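Local coordinates for protein Exo-1,5-alpha-L-arabinofuranobiosidase (Gibberella zeae, PDB 5M1Z) that probably cleaves alpha-1,5-linked arabinan from its chain ends, releasing arabinobiose, and is seen here with two arabinose-type ligands, at residues 84-89 with 153-158; 212-217 with 275-280; 226-231 with 241-246; 323-328 with 337-342. All coordinates share one frame; numbering follows the deposited sequence.

Interaction 1. Residues 84-89 with 153-158. With 6LW ((Z)-L-Arabinonhydroximo-1,4-lactone), chain B; AHR (alpha-L-arabinofuranose), chain C.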
# COMPACT_ATOMS: atom_id res chain seq x y z
N LEU A 84 -11.19 13.05 2.31
CA LEU A 84 -10.17 12.04 1.96
C LEU A 84 -10.51 10.72 2.63
O LEU A 84 -10.40 10.58 3.86
CB LEU A 84 -8.80 12.53 2.36
CG LEU A 84 -8.29 13.79 1.65
CD1 LEU A 84 -6.86 14.15 1.94
CD2 LEU A 84 -8.33 13.52 0.17
N ARG A 85 -10.92 9.74 1.82
CA ARG A 85 -11.70 8.63 2.33
C ARG A 85 -11.00 7.27 2.31
O ARG A 85 -11.04 6.55 3.34
CB ARG A 85 -13.00 8.51 1.57
CG ARG A 85 -14.07 7.64 2.26
CD ARG A 85 -15.43 7.73 1.57
NE ARG A 85 -15.90 9.12 1.55
CZ ARG A 85 -16.56 9.75 2.54
NH1 ARG A 85 -16.81 9.15 3.69
NH2 ARG A 85 -16.91 11.02 2.38
N TYR A 86 -10.44 6.88 1.16
CA TYR A 86 -9.88 5.55 1.00
C TYR A 86 -8.43 5.58 0.57
O TYR A 86 -7.96 6.55 -0.08
CB TYR A 86 -10.64 4.76 -0.06
CG TYR A 86 -12.02 4.27 0.24
CD1 TYR A 86 -12.52 4.17 1.54
CD2 TYR A 86 -12.82 3.79 -0.81
CE1 TYR A 86 -13.81 3.70 1.77
CE2 TYR A 86 -14.09 3.29 -0.58
CZ TYR A 86 -14.58 3.27 0.70
OH TYR A 86 -15.81 2.75 0.87
N GLN A 87 -7.73 4.53 0.99
CA GLN A 87 -6.45 4.10 0.44
C GLN A 87 -5.35 5.14 0.51
O GLN A 87 -4.71 5.42 -0.53
CB GLN A 87 -6.69 3.60 -0.98
CG GLN A 87 -7.67 2.44 -0.96
CD GLN A 87 -8.74 2.48 -2.01
OE1 GLN A 87 -8.67 3.22 -2.99
NE2 GLN A 87 -9.80 1.70 -1.77
N PRO A 88 -5.11 5.70 1.72
CA PRO A 88 -3.98 6.58 1.82
C PRO A 88 -2.65 5.89 1.59
O PRO A 88 -2.56 4.68 1.81
CB PRO A 88 -4.05 7.07 3.27
CG PRO A 88 -4.59 5.86 4.02
CD PRO A 88 -5.69 5.42 3.04
N GLN A 89 -1.62 6.66 1.19
CA GLN A 89 -0.26 6.13 0.98
C GLN A 89 0.71 7.26 1.27
O GLN A 89 0.55 8.36 0.69
CB GLN A 89 -0.12 5.67 -0.47
CG GLN A 89 1.27 5.09 -0.80
CD GLN A 89 1.50 3.79 -0.02
OE1 GLN A 89 0.60 2.94 0.07
NE2 GLN A 89 2.65 3.70 0.68
N PRO A 153 -14.61 2.95 -10.91
CA PRO A 153 -13.62 3.60 -9.96
C PRO A 153 -12.14 3.40 -10.25
O PRO A 153 -11.73 2.51 -11.00
CB PRO A 153 -13.94 2.98 -8.62
CG PRO A 153 -14.51 1.67 -8.98
CD PRO A 153 -15.31 1.86 -10.23
N VAL A 154 -11.36 4.24 -9.62
CA VAL A 154 -9.92 4.10 -9.50
C VAL A 154 -9.61 3.95 -8.01
O VAL A 154 -10.39 4.46 -7.16
CB VAL A 154 -9.17 5.27 -10.16
CG1 VAL A 154 -9.52 5.33 -11.64
CG2 VAL A 154 -9.51 6.58 -9.51
N TRP A 155 -8.54 3.21 -7.71
CA TRP A 155 -8.19 2.92 -6.34
C TRP A 155 -6.74 2.72 -6.10
O TRP A 155 -5.99 2.40 -7.00
CB TRP A 155 -8.76 1.60 -5.90
CG TRP A 155 -10.04 1.05 -6.44
CD1 TRP A 155 -10.20 0.26 -7.58
CD2 TRP A 155 -11.31 1.06 -5.80
NE1 TRP A 155 -11.49 -0.13 -7.69
CE2 TRP A 155 -12.20 0.33 -6.62
CE3 TRP A 155 -11.82 1.70 -4.68
CZ2 TRP A 155 -13.55 0.15 -6.29
CZ3 TRP A 155 -13.17 1.54 -4.36
CH2 TRP A 155 -14.01 0.77 -5.16
N GLU A 156 -6.35 2.83 -4.84
CA GLU A 156 -5.10 2.21 -4.32
C GLU A 156 -3.82 2.74 -4.92
O GLU A 156 -3.02 2.00 -5.48
CB GLU A 156 -5.18 0.67 -4.45
CG GLU A 156 -6.32 0.10 -3.60
CD GLU A 156 -7.09 -1.06 -4.22
OE1 GLU A 156 -6.81 -1.51 -5.36
OE2 GLU A 156 -8.02 -1.53 -3.50
N PRO A 157 -3.57 4.04 -4.73
CA PRO A 157 -2.29 4.60 -5.22
C PRO A 157 -1.05 4.08 -4.49
O PRO A 157 -1.07 3.85 -3.24
CB PRO A 157 -2.46 6.12 -5.00
CG PRO A 157 -3.43 6.18 -3.86
CD PRO A 157 -4.40 5.05 -4.07
N PHE A 158 0.00 3.87 -5.28
CA PHE A 158 1.32 3.60 -4.73
C PHE A 158 2.36 4.42 -5.50
O PHE A 158 2.33 4.45 -6.71
CB PHE A 158 1.60 2.10 -4.75
CG PHE A 158 2.89 1.73 -4.10
CD1 PHE A 158 4.07 1.69 -4.85
CD2 PHE A 158 2.94 1.37 -2.77
CE1 PHE A 158 5.27 1.38 -4.27
CE2 PHE A 158 4.17 1.04 -2.18
CZ PHE A 158 5.34 1.06 -2.93
C3 6LW B . -10.42 -2.85 -5.40
C2 6LW B . -9.39 -3.98 -5.38
C1 6LW B . -9.34 -4.28 -3.89
O3 6LW B . -11.29 -3.06 -6.50
O4 6LW B . -10.08 -3.34 -3.10
O1 6LW B . -9.60 -6.31 -2.70
C4 6LW B . -11.10 -2.95 -4.03
N1 6LW B . -8.78 -5.36 -3.32
O2 6LW B . -8.20 -3.55 -6.02
C5 6LW B . -11.68 -1.69 -3.42
O5 6LW B . -12.37 -2.11 -2.21
O5 AHR C . -10.17 0.72 1.08
C5 AHR C . -11.53 0.40 1.44
C4 AHR C . -12.10 -0.74 0.58
O4 AHR C . -11.88 -0.45 -0.80
C3 AHR C . -13.63 -0.91 0.69
O3 AHR C . -14.02 -1.62 1.88
C2 AHR C . -14.01 -1.55 -0.65
O2 AHR C . -15.33 -1.24 -1.13
C1 AHR C . -12.97 -0.95 -1.60
O HOH W 1 -3.11 3.27 -1.49
O HOH W 2 -8.73 -1.29 -0.73
O HOH W 3 -10.59 4.91 -4.35
O HOH W 4 -0.65 0.99 -1.37
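Gln87 spans the contact with its carboxamide: Glu156 N donates to Gln87 OE1 over 3.0 Å, in a bent bond whose donor stands above the amide plane, 51° out of it. The other end of the amide gives a hydrogen bond from Gln87 NE2 to O5 of the bound arabinofuranose (3.0 Å), so that different partners hold its two sides and fix its rotation. A bend at chi2 (136°) brings the group there. Packing is tight at this sugar-lined end. Gln87 OE1 lies in plane at the edge of the Trp155 indole, 3.3 Å from Trp155 CB. The indole is sandwiched between Pro153 CB and C5 of the hydroximo-lactone, while arabinofuranose C5 sits over the centre of one face of the Tyr86 ring. Glu156 OE1 accepts a short bond, 2.6 Å, from lactone O2.

Farther along, water fills in where the strands make no direct backbone bond. One molecule lies 2.8 Å from Gln87 O and 2.7 Å from Pro157 O. Gln89 crosses the Phe158 ring at an angle, Gln89 CD 3.9 Å from Phe158 CD2, and its OE1 is held by Arg32. Strands 87-92 and 154-162, almost parallel here at 17°, are the innermost strands of adjacent propeller blades; Tyr30 of strand 28-35 touches both Gln87 and Glu156, and strand 119-126 packs on Pro157 through Ile121.

Interaction 2. Residues 212-217 with 275-280. With 6LW ((Z)-L-Arabinonhydroximo-1,4-lactone), chain B.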
# COMPACT_ATOMS: atom_id res chain seq x y z
N MET A 212 -4.32 -3.72 -6.22
CA MET A 212 -3.52 -3.44 -5.01
C MET A 212 -2.02 -3.52 -5.26
O MET A 212 -1.30 -4.31 -4.65
CB MET A 212 -4.00 -4.32 -3.83
CG MET A 212 -5.54 -4.37 -3.80
SD MET A 212 -6.27 -4.86 -2.27
CE MET A 212 -5.88 -3.47 -1.18
N PRO A 213 -1.53 -2.66 -6.14
CA PRO A 213 -0.11 -2.73 -6.52
C PRO A 213 0.84 -2.15 -5.49
O PRO A 213 0.59 -1.06 -4.96
CB PRO A 213 -0.06 -1.93 -7.81
CG PRO A 213 -1.17 -0.91 -7.65
CD PRO A 213 -2.24 -1.58 -6.84
N THR A 214 1.92 -2.88 -5.23
CA THR A 214 3.05 -2.35 -4.52
C THR A 214 4.31 -2.77 -5.21
O THR A 214 4.35 -3.73 -5.95
CB THR A 214 3.09 -2.67 -2.99
OG1 THR A 214 3.28 -4.07 -2.76
CG2 THR A 214 1.83 -2.22 -2.27
N VAL A 215 5.38 -2.01 -4.98
CA VAL A 215 6.61 -2.17 -5.75
C VAL A 215 7.82 -1.99 -4.84
O VAL A 215 7.86 -1.10 -3.96
CB VAL A 215 6.74 -1.17 -6.95
CG1 VAL A 215 7.91 -1.57 -7.86
CG2 VAL A 215 5.48 -1.12 -7.81
N ALA A 216 8.85 -2.77 -5.09
CA ALA A 216 10.07 -2.58 -4.37
C ALA A 216 11.31 -2.72 -5.32
O ALA A 216 11.30 -3.46 -6.31
CB ALA A 216 10.15 -3.57 -3.24
N LYS A 217 12.37 -2.02 -4.98
CA LYS A 217 13.60 -2.09 -5.74
C LYS A 217 14.56 -3.14 -5.18
O LYS A 217 14.86 -3.15 -4.00
CB LYS A 217 14.27 -0.73 -5.76
CG LYS A 217 15.42 -0.66 -6.76
CD LYS A 217 15.98 0.75 -6.72
CE LYS A 217 17.42 0.81 -7.18
NZ LYS A 217 17.44 1.32 -8.57
N SER A 275 -4.68 -8.44 -0.94
CA SER A 275 -4.12 -7.21 -0.41
C SER A 275 -2.65 -7.27 0.09
O SER A 275 -2.35 -7.01 1.26
CB SER A 275 -5.07 -6.62 0.66
OG SER A 275 -5.16 -7.44 1.79
N PRO A 276 -1.72 -7.56 -0.83
CA PRO A 276 -0.33 -7.73 -0.48
C PRO A 276 0.44 -6.43 -0.38
O PRO A 276 0.00 -5.40 -0.87
CB PRO A 276 0.18 -8.60 -1.61
CG PRO A 276 -0.62 -8.15 -2.78
CD PRO A 276 -1.97 -7.87 -2.25
N TYR A 277 1.57 -6.49 0.29
CA TYR A 277 2.45 -5.38 0.48
C TYR A 277 3.88 -5.96 0.44
O TYR A 277 4.13 -7.03 1.01
CB TYR A 277 2.19 -4.67 1.83
CG TYR A 277 2.71 -3.27 1.82
CD1 TYR A 277 4.06 -3.02 2.01
CD2 TYR A 277 1.86 -2.18 1.55
CE1 TYR A 277 4.56 -1.74 1.94
CE2 TYR A 277 2.35 -0.89 1.50
CZ TYR A 277 3.70 -0.68 1.69
OH TYR A 277 4.25 0.57 1.57
N VAL A 278 4.75 -5.33 -0.33
CA VAL A 278 6.15 -5.78 -0.48
C VAL A 278 7.13 -4.69 -0.09
O VAL A 278 6.89 -3.51 -0.37
CB VAL A 278 6.48 -6.21 -1.90
CG1 VAL A 278 6.42 -5.04 -2.91
CG2 VAL A 278 7.86 -6.83 -1.96
N VAL A 279 8.20 -5.09 0.56
CA VAL A 279 9.38 -4.26 0.75
C VAL A 279 10.60 -5.11 0.45
O VAL A 279 10.50 -6.34 0.35
CB VAL A 279 9.52 -3.66 2.15
CG1 VAL A 279 8.41 -2.70 2.46
CG2 VAL A 279 9.60 -4.73 3.23
N TRP A 280 11.72 -4.43 0.33
CA TRP A 280 13.02 -5.08 0.22
C TRP A 280 13.92 -4.50 1.29
O TRP A 280 13.91 -3.32 1.47
CB TRP A 280 13.66 -4.88 -1.16
CG TRP A 280 15.03 -5.47 -1.22
CD1 TRP A 280 15.34 -6.78 -1.42
CD2 TRP A 280 16.27 -4.79 -1.02
NE1 TRP A 280 16.70 -6.97 -1.40
CE2 TRP A 280 17.30 -5.78 -1.14
CE3 TRP A 280 16.63 -3.46 -0.76
CZ2 TRP A 280 18.66 -5.47 -1.02
CZ3 TRP A 280 18.00 -3.15 -0.65
CH2 TRP A 280 19.01 -4.18 -0.80
C3 6LW B . -10.42 -2.85 -5.40
C2 6LW B . -9.39 -3.98 -5.38
C1 6LW B . -9.34 -4.28 -3.89
O3 6LW B . -11.29 -3.06 -6.50
O4 6LW B . -10.08 -3.34 -3.10
O1 6LW B . -9.60 -6.31 -2.70
C4 6LW B . -11.10 -2.95 -4.03
N1 6LW B . -8.78 -5.36 -3.32
O2 6LW B . -8.20 -3.55 -6.02
C5 6LW B . -11.68 -1.69 -3.42
O5 6LW B . -12.37 -2.11 -2.21
O HOH W 5 1.00 -5.35 -3.40
O HOH W 6 7.99 -1.28 -0.98
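Thr214 OG1 is gripped from two sources: Val278 N donates to it over 3.1 Å, and a water lies 2.7 Å from the same oxygen. That water also donates to one or both of the carbonyls Met212 O and Pro276 O, knitting the two backbones together where they are too far apart to bond directly. With chi1 at 67°, Thr214 OG1 stands between its own backbone N and carbonyl carbon, which turns the hydroxyl across to Val278 and leaves CG2 for the neighbouring tyrosine. Thr214 CG2 makes an off-centre CH-pi contact with the Tyr277 ring, 4.3 Å from its centroid. Val278 CG1 also crowds the hydroxyl, 3.3 Å from Thr214 OG1.

Farther along the methyls take over, with Val278 CG1 4.0 Å from Ala216 CB, which also rests near Trp280 CB. A second water forms a separate bridge, donating to Val215 O and, over 2.6 Å, to Val278 O. At the ligand end Met212 SD lies 3.6 Å from Ser275 CB; Ser275 OG bonds to Thr324 N, and Ser275 N to Glu228 OE1.

Strands 212-217 and 277-280 run almost parallel, 7° apart, with axes 5.9 Å from each other. They belong to the inner strands of successive blades, 209-217 and 277-281; such neighbours side by side round a central pocket are characteristic of a beta-propeller, here six-bladed.

Interaction 3. Residues 226-231 with 241-246. With 6LW ((Z)-L-Arabinonhydroximo-1,4-lactone), chain B.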
# COMPACT_ATOMS: atom_id res chain seq x y z
N VAL A 226 4.15 -6.34 -7.04
CA VAL A 226 3.32 -7.34 -6.37
C VAL A 226 1.88 -6.86 -6.39
O VAL A 226 1.62 -5.66 -6.23
CB VAL A 226 3.83 -7.58 -4.92
CG1 VAL A 226 2.97 -8.57 -4.17
CG2 VAL A 226 5.26 -8.10 -4.94
N TYR A 227 0.94 -7.80 -6.58
CA TYR A 227 -0.46 -7.49 -6.66
C TYR A 227 -1.30 -8.68 -6.31
O TYR A 227 -0.79 -9.80 -6.31
CB TYR A 227 -0.86 -7.02 -8.06
CG TYR A 227 -0.50 -7.95 -9.19
CD1 TYR A 227 0.79 -8.01 -9.67
CD2 TYR A 227 -1.47 -8.73 -9.82
CE1 TYR A 227 1.14 -8.89 -10.70
CE2 TYR A 227 -1.12 -9.57 -10.86
CZ TYR A 227 0.17 -9.64 -11.30
OH TYR A 227 0.50 -10.46 -12.35
N GLU A 228 -2.58 -8.44 -6.03
CA GLU A 228 -3.54 -9.53 -5.86
C GLU A 228 -4.13 -9.79 -7.24
O GLU A 228 -4.52 -8.87 -7.98
CB GLU A 228 -4.59 -9.21 -4.82
CG GLU A 228 -5.57 -8.12 -5.18
CD GLU A 228 -6.66 -7.97 -4.15
OE1 GLU A 228 -6.58 -8.53 -3.05
OE2 GLU A 228 -7.64 -7.33 -4.46
N TYR A 229 -4.10 -11.04 -7.66
CA TYR A 229 -4.64 -11.42 -8.95
C TYR A 229 -6.07 -12.00 -8.77
O TYR A 229 -6.26 -13.22 -8.63
CB TYR A 229 -3.68 -12.41 -9.59
CG TYR A 229 -4.09 -12.97 -10.95
CD1 TYR A 229 -5.28 -12.64 -11.58
CD2 TYR A 229 -3.20 -13.84 -11.62
CE1 TYR A 229 -5.61 -13.17 -12.82
CE2 TYR A 229 -3.52 -14.37 -12.83
CZ TYR A 229 -4.71 -14.04 -13.43
OH TYR A 229 -4.96 -14.65 -14.64
N GLY A 230 -7.07 -11.12 -8.73
CA GLY A 230 -8.45 -11.59 -8.53
C GLY A 230 -8.85 -12.38 -9.78
O GLY A 230 -8.60 -11.91 -10.92
N GLY A 231 -9.43 -13.56 -9.59
CA GLY A 231 -9.79 -14.39 -10.71
C GLY A 231 -8.64 -15.23 -11.14
O GLY A 231 -8.68 -15.85 -12.19
N TYR A 241 -13.56 -18.10 -6.96
CA TYR A 241 -12.85 -16.88 -7.34
C TYR A 241 -11.95 -16.59 -6.12
O TYR A 241 -12.39 -16.64 -5.00
CB TYR A 241 -13.85 -15.79 -7.60
CG TYR A 241 -13.29 -14.53 -8.28
CD1 TYR A 241 -12.56 -13.58 -7.56
CD2 TYR A 241 -13.51 -14.30 -9.64
CE1 TYR A 241 -12.05 -12.44 -8.20
CE2 TYR A 241 -13.03 -13.17 -10.27
CZ TYR A 241 -12.29 -12.24 -9.55
OH TYR A 241 -11.80 -11.13 -10.22
N TRP A 242 -10.66 -16.34 -6.33
CA TRP A 242 -9.80 -15.97 -5.24
C TRP A 242 -8.77 -14.92 -5.72
O TRP A 242 -8.75 -14.54 -6.93
CB TRP A 242 -9.19 -17.18 -4.57
CG TRP A 242 -8.10 -17.88 -5.33
CD1 TRP A 242 -8.06 -18.10 -6.68
CD2 TRP A 242 -6.91 -18.43 -4.79
NE1 TRP A 242 -6.91 -18.77 -7.00
CE2 TRP A 242 -6.19 -18.99 -5.86
CE3 TRP A 242 -6.37 -18.49 -3.51
CZ2 TRP A 242 -4.97 -19.61 -5.71
CZ3 TRP A 242 -5.15 -19.12 -3.34
CH2 TRP A 242 -4.45 -19.66 -4.44
N PHE A 243 -7.97 -14.44 -4.78
CA PHE A 243 -7.09 -13.30 -4.97
C PHE A 243 -5.66 -13.69 -4.61
O PHE A 243 -5.04 -13.06 -3.77
CB PHE A 243 -7.58 -12.10 -4.11
CG PHE A 243 -8.89 -11.54 -4.53
CD1 PHE A 243 -10.05 -12.11 -4.10
CD2 PHE A 243 -8.95 -10.44 -5.36
CE1 PHE A 243 -11.28 -11.61 -4.53
CE2 PHE A 243 -10.18 -9.92 -5.77
CZ PHE A 243 -11.35 -10.51 -5.35
N PRO A 244 -5.10 -14.68 -5.32
CA PRO A 244 -3.74 -15.07 -5.02
C PRO A 244 -2.72 -13.95 -5.34
O PRO A 244 -2.91 -13.12 -6.23
CB PRO A 244 -3.50 -16.29 -5.92
CG PRO A 244 -4.46 -16.09 -7.07
CD PRO A 244 -5.68 -15.47 -6.45
N VAL A 245 -1.66 -13.95 -4.56
CA VAL A 245 -0.62 -12.95 -4.70
C VAL A 245 0.32 -13.37 -5.82
O VAL A 245 0.85 -14.48 -5.81
CB VAL A 245 0.13 -12.72 -3.40
CG1 VAL A 245 1.20 -11.66 -3.58
CG2 VAL A 245 -0.84 -12.27 -2.30
N TYR A 246 0.47 -12.46 -6.78
CA TYR A 246 1.35 -12.61 -7.94
C TYR A 246 2.35 -11.45 -7.97
O TYR A 246 2.17 -10.44 -7.29
CB TYR A 246 0.54 -12.65 -9.23
CG TYR A 246 0.01 -14.01 -9.65
CD1 TYR A 246 -0.92 -14.71 -8.88
CD2 TYR A 246 0.42 -14.61 -10.88
CE1 TYR A 246 -1.41 -15.95 -9.28
CE2 TYR A 246 -0.06 -15.86 -11.27
CZ TYR A 246 -0.98 -16.52 -10.47
OH TYR A 246 -1.52 -17.73 -10.84
C3 6LW B . -10.42 -2.85 -5.40
C2 6LW B . -9.39 -3.98 -5.38
C1 6LW B . -9.34 -4.28 -3.89
O3 6LW B . -11.29 -3.06 -6.50
O4 6LW B . -10.08 -3.34 -3.10
O1 6LW B . -9.60 -6.31 -2.70
C4 6LW B . -11.10 -2.95 -4.03
N1 6LW B . -8.78 -5.36 -3.32
O2 6LW B . -8.20 -3.55 -6.02
C5 6LW B . -11.68 -1.69 -3.42
O5 6LW B . -12.37 -2.11 -2.21
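Tyr227 and Tyr246 pair across two antiparallel strands, the second and third of one beta-propeller blade. Tyr227 N donates to Tyr246 O and Tyr246 N to Tyr227 O, both over 3.0 Å. Past this hydrogen-bonded pair comes the non-hydrogen-bonded pair Glu228 with Val245, after which the ladder-like bonding runs on into the loop: Tyr229 N to Pro244 O is nearly straight at 172° and 2.8 Å long, and Gly231 N reaches Trp242 O.

On the face that carries the tyrosines, Tyr246 makes two aromatic contacts. Its CB sits over one face of the Tyr227 ring, 4.0 Å from the centroid, in a CH-pi contact. Its own ring receives the edge of Tyr229 in a T-shaped pair, centroids 4.8 Å apart and planes at 76°, with Tyr229 CD2 over the ring centre. Tyr203 steadies this cluster from outside, stacking on Tyr229 and bonding to Tyr227 OH, which also accepts from Arg248; His261 adds an edge-to-face contact with Tyr246.

The opposite face leads to the ligand. Glu228 and Phe243 lie side by side and point the same way, Glu228 OE2 3.5 Å from Phe243 CD2. Glu228 extends fully beyond CG, carrying its carboxylate to the oxime end of the hydroximo-lactone, and OE1 is positioned by Ser275 N. At the loop end Tyr241, tied by its hydroxyl to Tyr207 O, lays its ring flat against the backbone: Gly231 CA sits over the face, 3.6 Å from the Tyr241 ring centroid.

Interaction 4. Residues 323-328 with 337-342; sequences YTRSLL and LMIMGA. With 6LW ((Z)-L-Arabinonhydroximo-1,4-lactone), chain B.
Arg325 presents one face of its guanidinium to Ile339, whose CG2 lies 3.4 Å above the plane, offset toward the rim, and 3.5 Å from Arg325 NE. The arginine side chain is bent at chi3 (64°), which folds the charged group back over the isoleucine. Its nitrogens are satisfied round the edge by other parts of the fold: NE by Ser293 OG and NH1 by Ser298 O. The charge lies near a metal site, with Glu299, a manganese ligand, about 6 Å away side chain to side chain. The other flat group, the ring of Tyr323, has O1 of the hydroximo-lactone at its edge, near its plane, and Tyr323 OH is 3.2 Å from lactone O4.

Beyond Arg325 the backbones pair closely. Met340 O takes a straight bond from Ser326 N (2.9 Å, 174°), and Met340 N returns one to Ser326 O. Ser326 OG stands 3.2 Å from Met340 O and is bonded to Ala31 O of strand 28-35. Two residues on, Leu328 and Met338 form a second reciprocal pair, Met338 N to Leu328 O measuring 2.8 Å. On the Leu327 face, Leu327 and Ile339 lie side by side, pointing the same way, with Leu327 CD2 3.8 Å from Ile339 CG1; on the other face Leu328 CB packs against Met338 CB.

This is a regular antiparallel beta hairpin, strands 326-329 and 336-341, forming the inner half of a propeller blade whose incoming loop sets Tyr323 beside the ligand.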
# COMPACT_ATOMS: atom_id res chain seq x y z
N TYR A 323 -6.32 -6.54 6.63
CA TYR A 323 -6.49 -6.09 5.24
C TYR A 323 -5.37 -5.12 4.91
O TYR A 323 -5.09 -4.19 5.69
CB TYR A 323 -7.83 -5.47 5.07
CG TYR A 323 -8.13 -5.03 3.66
CD1 TYR A 323 -8.32 -5.95 2.69
CD2 TYR A 323 -8.20 -3.67 3.34
CE1 TYR A 323 -8.58 -5.56 1.36
CE2 TYR A 323 -8.47 -3.26 2.05
CZ TYR A 323 -8.69 -4.22 1.06
OH TYR A 323 -8.98 -3.86 -0.19
N THR A 324 -4.66 -5.40 3.83
CA THR A 324 -3.49 -4.60 3.34
C THR A 324 -2.51 -4.21 4.46
O THR A 324 -2.00 -3.10 4.58
CB THR A 324 -3.95 -3.42 2.45
OG1 THR A 324 -2.84 -2.89 1.71
CG2 THR A 324 -4.60 -2.30 3.23
N ARG A 325 -2.24 -5.19 5.29
CA ARG A 325 -1.26 -5.05 6.31
C ARG A 325 0.07 -4.62 5.66
O ARG A 325 0.45 -5.14 4.62
CB ARG A 325 -1.11 -6.40 7.03
CG ARG A 325 -0.35 -6.27 8.34
CD ARG A 325 -0.19 -7.59 9.10
NE ARG A 325 0.63 -8.53 8.32
CZ ARG A 325 1.08 -9.70 8.75
NH1 ARG A 325 0.83 -10.10 9.98
NH2 ARG A 325 1.75 -10.49 7.92
N SER A 326 0.72 -3.64 6.22
CA SER A 326 1.82 -3.01 5.55
C SER A 326 3.13 -3.26 6.28
O SER A 326 3.17 -3.77 7.42
CB SER A 326 1.57 -1.50 5.44
OG SER A 326 1.37 -0.95 6.74
N LEU A 327 4.21 -2.86 5.62
CA LEU A 327 5.57 -3.17 6.09
C LEU A 327 6.47 -2.01 5.94
O LEU A 327 6.29 -1.21 5.01
CB LEU A 327 6.17 -4.33 5.27
CG LEU A 327 5.40 -5.65 5.22
CD1 LEU A 327 6.01 -6.66 4.21
CD2 LEU A 327 5.36 -6.26 6.62
N LEU A 328 7.47 -1.93 6.79
CA LEU A 328 8.41 -0.84 6.69
C LEU A 328 9.75 -1.42 7.15
O LEU A 328 9.81 -2.12 8.17
CB LEU A 328 7.95 0.29 7.59
CG LEU A 328 8.93 1.44 7.76
CD1 LEU A 328 8.23 2.77 7.75
CD2 LEU A 328 9.75 1.30 9.03
N LEU A 337 12.06 -4.89 11.01
CA LEU A 337 10.89 -4.78 10.15
C LEU A 337 9.66 -4.38 10.98
O LEU A 337 9.31 -5.07 11.94
CB LEU A 337 10.64 -6.13 9.52
CG LEU A 337 9.44 -6.25 8.56
CD1 LEU A 337 9.79 -5.61 7.23
CD2 LEU A 337 9.04 -7.68 8.37
N MET A 338 8.98 -3.30 10.59
CA MET A 338 7.69 -2.93 11.16
C MET A 338 6.59 -3.56 10.33
O MET A 338 6.67 -3.58 9.07
CB MET A 338 7.53 -1.39 11.23
CG MET A 338 6.14 -0.92 11.62
SD MET A 338 5.96 0.88 11.91
CE MET A 338 6.68 0.99 13.50
N ILE A 339 5.56 -4.05 11.03
CA ILE A 339 4.42 -4.66 10.43
C ILE A 339 3.25 -3.89 11.05
O ILE A 339 3.12 -3.87 12.31
CB ILE A 339 4.30 -6.17 10.75
CG1 ILE A 339 5.62 -6.88 10.41
CG2 ILE A 339 3.18 -6.78 9.96
CD1 ILE A 339 5.73 -8.29 10.92
N MET A 340 2.43 -3.25 10.20
CA MET A 340 1.35 -2.34 10.70
C MET A 340 0.03 -2.69 10.08
O MET A 340 -0.05 -2.91 8.89
CB MET A 340 1.68 -0.85 10.36
CG MET A 340 0.76 0.21 10.96
SD MET A 340 1.12 1.76 10.08
CE MET A 340 0.31 2.98 11.13
N GLY A 341 -1.04 -2.70 10.88
CA GLY A 341 -2.35 -3.00 10.35
C GLY A 341 -3.45 -2.24 11.06
O GLY A 341 -3.24 -1.67 12.18
N ALA A 342 -4.61 -2.21 10.42
CA ALA A 342 -5.77 -1.56 10.97
C ALA A 342 -6.98 -2.42 10.82
O ALA A 342 -8.08 -1.94 10.51
CB ALA A 342 -5.98 -0.18 10.31
C3 6LW B . -10.42 -2.85 -5.40
C2 6LW B . -9.39 -3.98 -5.38
C1 6LW B . -9.34 -4.28 -3.89
O3 6LW B . -11.29 -3.06 -6.50
O4 6LW B . -10.08 -3.34 -3.10
O1 6LW B . -9.60 -6.31 -2.70
C4 6LW B . -11.10 -2.95 -4.03
N1 6LW B . -8.78 -5.36 -3.32
O2 6LW B . -8.20 -3.55 -6.02
C5 6LW B . -11.68 -1.69 -3.42
O5 6LW B . -12.37 -2.11 -2.21
O HOH W 7 -6.43 -2.83 7.63

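How the interactions relate
From the N terminus, interaction 1 comes first, closing a loop that spans the three outer strands of one blade and joining its inner strand to that of the next. Interaction 2 does the same between two later blades, and interaction 3, a short connection within the blade of strand 209-217, is nested inside its loop. Interaction 4 follows in series as a hairpin of the blade that strand 11-17 completes, so the chain's two ends meet there and close the ring. Interaction 2 touches the other three: Phe158 packs on Pro213, Thr214 O bonds to Val226 N, and Tyr277 packs on Arg325. All four reach the hydroximo-lactone.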